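AlyGC (Glaciecola chathamensis, PDB 5GKD) is an alginate lyase of polysaccharide lyase family 6, which cleaves the polysaccharide alginate, probably by beta-elimination at a site where calcium is bound. Local coordinates at residues A[192-197]-A[241-246]; A[453-458]-A[462-467]. One frame throughout, in Å; residues are numbered along the deposited sequence.

Contact 1: A[192-197]-A[241-246]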
loop_
_atom_site.group_PDB
_atom_site.type_symbol
_atom_site.label_atom_id
_atom_site.label_comp_id
_atom_site.label_asym_id
_atom_site.label_seq_id
_atom_site.Cartn_x
_atom_site.Cartn_y
_atom_site.Cartn_z
ATOM N N HIS A 192 -10.152 29.879 13.073
ATOM C CA HIS A 192 -10.350 30.606 14.318
ATOM C C HIS A 192 -9.186 31.532 14.662
ATOM O O HIS A 192 -9.056 31.954 15.815
ATOM C CB HIS A 192 -10.591 29.600 15.441
ATOM C CG HIS A 192 -11.721 28.681 15.155
ATOM N ND1 HIS A 192 -13.016 29.134 14.999
ATOM C CD2 HIS A 192 -11.760 27.347 14.947
ATOM C CE1 HIS A 192 -13.806 28.113 14.728
ATOM N NE2 HIS A 192 -13.070 27.019 14.692
ATOM N N SER A 193 -8.355 31.869 13.677
ATOM C CA SER A 193 -7.133 32.617 13.937
ATOM C C SER A 193 -7.385 34.081 14.247
ATOM O O SER A 193 -6.512 34.727 14.826
ATOM C CB SER A 193 -6.175 32.486 12.753
ATOM O OG SER A 193 -6.807 32.860 11.545
ATOM N N LEU A 194 -8.553 34.617 13.913
ATOM C CA LEU A 194 -8.877 35.990 14.282
ATOM C C LEU A 194 -9.483 36.098 15.675
ATOM O O LEU A 194 -9.762 37.207 16.126
ATOM C CB LEU A 194 -9.817 36.611 13.242
ATOM C CG LEU A 194 -9.214 36.548 11.838
ATOM C CD1 LEU A 194 -10.103 37.204 10.803
ATOM C CD2 LEU A 194 -7.840 37.210 11.856
ATOM N N THR A 195 -9.672 34.987 16.374
ATOM C CA THR A 195 -10.115 35.057 17.756
ATOM C C THR A 195 -8.893 35.144 18.659
ATOM O O THR A 195 -7.788 34.774 18.268
ATOM C CB THR A 195 -10.970 33.842 18.135
ATOM O OG1 THR A 195 -10.145 32.679 18.226
ATOM C CG2 THR A 195 -12.046 33.596 17.086
ATOM N N ASP A 196 -9.106 35.668 19.860
ATOM C CA ASP A 196 -8.051 35.846 20.849
ATOM C C ASP A 196 -7.987 34.612 21.738
ATOM O O ASP A 196 -8.969 34.270 22.402
ATOM C CB ASP A 196 -8.302 37.082 21.711
ATOM C CG ASP A 196 -8.145 38.382 20.952
ATOM O OD1 ASP A 196 -7.390 38.424 19.963
ATOM O OD2 ASP A 196 -8.766 39.370 21.370
ATOM N N SER A 197 -6.821 33.974 21.783
ATOM C CA SER A 197 -6.628 32.783 22.592
ATOM C C SER A 197 -6.022 33.075 23.961
ATOM O O SER A 197 -6.412 32.439 24.939
ATOM C CB SER A 197 -5.760 31.781 21.825
ATOM O OG SER A 197 -5.525 30.616 22.587
ATOM N N HIS A 241 -0.768 32.437 11.579
ATOM C CA HIS A 241 -1.993 33.189 11.385
ATOM C C HIS A 241 -2.315 33.907 12.685
ATOM O O HIS A 241 -1.918 33.465 13.762
ATOM C CB HIS A 241 -3.222 32.313 11.017
ATOM C CG HIS A 241 -3.078 31.508 9.763
ATOM N ND1 HIS A 241 -2.740 32.061 8.544
ATOM C CD2 HIS A 241 -3.269 30.187 9.537
ATOM C CE1 HIS A 241 -2.719 31.113 7.626
ATOM N NE2 HIS A 241 -3.031 29.965 8.204
ATOM N N GLY A 242 -3.070 34.989 12.591
ATOM C CA GLY A 242 -3.442 35.639 13.842
ATOM C C GLY A 242 -2.435 36.680 14.285
ATOM O O GLY A 242 -1.239 36.587 14.020
ATOM N N ASN A 243 -2.931 37.666 15.033
ATOM C CA ASN A 243 -2.278 38.956 15.213
ATOM C C ASN A 243 -2.041 39.263 16.680
ATOM O O ASN A 243 -2.706 38.732 17.566
ATOM C CB ASN A 243 -3.135 40.075 14.617
ATOM C CG ASN A 243 -3.536 39.798 13.199
ATOM O OD1 ASN A 243 -2.687 39.608 12.335
ATOM N ND2 ASN A 243 -4.835 39.751 12.948
ATOM N N GLY A 244 -1.084 40.150 16.925
ATOM C CA GLY A 244 -0.921 40.707 18.253
ATOM C C GLY A 244 -0.243 39.803 19.249
ATOM O O GLY A 244 -0.542 39.879 20.439
ATOM N N ASN A 245 0.682 38.970 18.796
ATOM C CA ASN A 245 1.369 37.995 19.625
ATOM C C ASN A 245 2.717 38.526 20.085
ATOM O O ASN A 245 3.345 39.347 19.418
ATOM C CB ASN A 245 1.553 36.698 18.847
ATOM C CG ASN A 245 0.231 36.150 18.364
ATOM O OD1 ASN A 245 -0.515 35.555 19.142
ATOM N ND2 ASN A 245 -0.093 36.399 17.102
ATOM N N ILE A 246 3.176 38.032 21.220
ATOM C CA ILE A 246 4.471 38.415 21.753
ATOM C C ILE A 246 5.346 37.179 21.796
ATOM O O ILE A 246 4.984 36.181 22.426
ATOM C CB ILE A 246 4.355 39.070 23.136
ATOM C CG1 ILE A 246 3.384 40.247 23.064
ATOM C CG2 ILE A 246 5.728 39.540 23.599
ATOM C CD1 ILE A 246 3.365 41.137 24.308
HETATM O O HOH W 1 -5.659 37.145 15.750
#
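S193 lays its CB against the CB of H241, 3.4 Å away, so the two residues meet at the roots of their side chains and not at their polar ends. The serine hydroxyl sits between its own backbone N and carbonyl carbon (chi1 54°), a rotation that carries OG close to H241 CB, at 3.7 Å, while its hydrogen bond goes back along the chain to S190 O. The imidazole of H241 lies oblique to that hydroxyl, and a glycerol and a phosphate, probably left from crystallisation, are bound near it.

One step on, S193 O lies over the CA of G242 at 3.4 Å, where the backbone has a positive phi (89°, psi 153°), a conformation suited to glycine. No direct hydrogen bond crosses here; a water does the work, donating to S193 O at 2.7 Å and accepting from N243 N at 2.9 Å. Beyond it, L194 and N243 extend in the same direction, flank to flank, with L194 CD2 4.1 Å from N243 ND2, while N243 OD1 takes the backbone N-H of R268.

H192 to T195 form a type I turn, and T195 OG1 joins T195 N on H192 O. Loops two coils apart thus meet past the short loop holding G221, which bonds to T195 and S197, and pack along one side of a right-handed parallel beta-helix, the pectate-lyase-like fold.

Contact 2: A[453-458]-A[462-467]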
loop_
_atom_site.group_PDB
_atom_site.type_symbol
_atom_site.label_atom_id
_atom_site.label_comp_id
_atom_site.label_asym_id
_atom_site.label_seq_id
_atom_site.Cartn_x
_atom_site.Cartn_y
_atom_site.Cartn_z
ATOM N N ASP A 453 20.117 -16.560 9.423
ATOM C CA ASP A 453 20.243 -16.854 10.841
ATOM C C ASP A 453 21.085 -15.810 11.554
ATOM O O ASP A 453 20.783 -15.446 12.690
ATOM C CB ASP A 453 20.831 -18.253 11.041
ATOM C CG ASP A 453 19.897 -19.348 10.562
ATOM O OD1 ASP A 453 18.667 -19.173 10.664
ATOM O OD2 ASP A 453 20.392 -20.385 10.075
ATOM N N ALA A 454 22.137 -15.305 10.911
ATOM C CA ALA A 454 22.957 -14.290 11.569
ATOM C C ALA A 454 22.177 -12.996 11.772
ATOM O O ALA A 454 22.275 -12.363 12.831
ATOM C CB ALA A 454 24.224 -14.028 10.760
ATOM N N ILE A 455 21.409 -12.582 10.766
ATOM C CA ILE A 455 20.563 -11.400 10.907
ATOM C C ILE A 455 19.571 -11.589 12.056
ATOM O O ILE A 455 19.396 -10.710 12.906
ATOM C CB ILE A 455 19.847 -11.105 9.574
ATOM C CG1 ILE A 455 20.819 -10.504 8.561
ATOM C CG2 ILE A 455 18.656 -10.196 9.781
ATOM C CD1 ILE A 455 20.307 -10.515 7.152
ATOM N N ALA A 456 18.940 -12.758 12.121
ATOM C CA ALA A 456 17.859 -12.959 13.075
ATOM C C ALA A 456 18.342 -12.927 14.518
ATOM O O ALA A 456 17.590 -12.514 15.403
ATOM C CB ALA A 456 17.141 -14.280 12.786
ATOM N N SER A 457 19.571 -13.355 14.792
ATOM C CA SER A 457 20.023 -13.407 16.176
ATOM C C SER A 457 20.954 -12.267 16.548
ATOM O O SER A 457 21.305 -12.135 17.724
ATOM C CB SER A 457 20.693 -14.747 16.474
ATOM O OG SER A 457 21.829 -14.941 15.671
ATOM N N ALA A 458 21.346 -11.432 15.589
ATOM C CA ALA A 458 22.089 -10.225 15.909
ATOM C C ALA A 458 21.219 -9.258 16.717
ATOM O O ALA A 458 19.991 -9.363 16.745
ATOM C CB ALA A 458 22.573 -9.543 14.628
ATOM N N ASP A 462 24.561 -4.077 15.604
ATOM C CA ASP A 462 25.649 -5.020 15.368
ATOM C C ASP A 462 26.193 -4.894 13.949
ATOM O O ASP A 462 25.568 -4.295 13.069
ATOM C CB ASP A 462 25.179 -6.451 15.610
ATOM C CG ASP A 462 25.090 -6.784 17.073
ATOM O OD1 ASP A 462 25.547 -5.951 17.880
ATOM O OD2 ASP A 462 24.571 -7.871 17.420
ATOM N N VAL A 463 27.376 -5.476 13.730
ATOM C CA VAL A 463 28.015 -5.517 12.415
ATOM C C VAL A 463 28.296 -6.970 12.072
ATOM O O VAL A 463 29.041 -7.650 12.782
ATOM C CB VAL A 463 29.305 -4.686 12.366
ATOM C CG1 VAL A 463 29.959 -4.800 10.994
ATOM C CG2 VAL A 463 29.017 -3.239 12.689
ATOM N N LEU A 464 27.696 -7.446 10.990
ATOM C CA LEU A 464 27.944 -8.790 10.492
ATOM C C LEU A 464 29.121 -8.742 9.520
ATOM O O LEU A 464 29.113 -7.956 8.567
ATOM C CB LEU A 464 26.695 -9.351 9.812
ATOM C CG LEU A 464 25.561 -9.996 10.637
ATOM C CD1 LEU A 464 25.184 -9.192 11.861
ATOM C CD2 LEU A 464 24.319 -10.246 9.773
ATOM N N VAL A 465 30.138 -9.567 9.778
ATOM C CA VAL A 465 31.363 -9.606 8.986
ATOM C C VAL A 465 31.382 -10.943 8.258
ATOM O O VAL A 465 31.650 -11.988 8.863
ATOM C CB VAL A 465 32.612 -9.416 9.852
ATOM C CG1 VAL A 465 33.824 -9.206 8.976
ATOM C CG2 VAL A 465 32.421 -8.239 10.785
ATOM N N LEU A 466 31.080 -10.920 6.961
ATOM C CA LEU A 466 30.972 -12.144 6.180
ATOM C C LEU A 466 32.354 -12.578 5.714
ATOM O O LEU A 466 33.093 -11.794 5.105
ATOM C CB LEU A 466 30.057 -11.950 4.969
ATOM C CG LEU A 466 28.774 -11.133 5.096
ATOM C CD1 LEU A 466 28.063 -11.048 3.757
ATOM C CD2 LEU A 466 27.866 -11.722 6.144
ATOM N N GLN A 467 32.704 -13.825 6.001
ATOM C CA GLN A 467 33.944 -14.372 5.489
ATOM C C GLN A 467 33.792 -14.665 4.001
ATOM O O GLN A 467 32.686 -14.667 3.454
ATOM C CB GLN A 467 34.324 -15.624 6.269
ATOM C CG GLN A 467 34.346 -15.415 7.783
ATOM C CD GLN A 467 34.184 -16.715 8.559
ATOM O OE1 GLN A 467 33.631 -17.691 8.050
ATOM N NE2 GLN A 467 34.647 -16.728 9.803
#
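D462 OD2 is gripped from two sources: it accepts the backbone N-H of E459 and forms a salt bridge with K440 NZ. The same oxygen lies 3.7 Å from A458 C and 3.8 Å from A458 CB, so the turn out of the helix is tied to D462. With CG beside the backbone N (chi1 -77°), the carboxylate comes alongside A458. Otherwise the packing is apolar and centres on L464. Its CD2 faces the helix, lying 3.9 Å from A454 CB and 3.7 Å from CG1 of I455, whose side chain crosses the leucine's at about a right angle; its CD1 meets A458 CB, in the first residue beyond the helix end, at 3.8 Å. The short helix 450-457 thus covers the first coils of a second parallel beta-helix, consistent with the N-terminal cap of such solenoids, with strand 462-466 running beneath it between strands 441-444 and 482-487.

K481 NZ donates to I455 O and A458 O, a positive charge placed at the helix's C-terminal end.

In the fold
From the N terminus, the chain first winds through a parallel beta-helix, where contact 1 joins the loop after strand 185-188 to the loop after strand 236-241, bridging 43 residues that include several strands. Only after it has closed does contact 2 open, so the two follow in series and neither nest nor cross. Contact 2 is far more local: three residues separate its segments, and it brings the helix 450-457 back onto strand 462-466 at the beginning of the second parallel beta-helix. Their centres lie about 56 Å apart, on opposite sides of the chain's centre, one tying turns along the first solenoid, the other packing the helix on the first strands of the second.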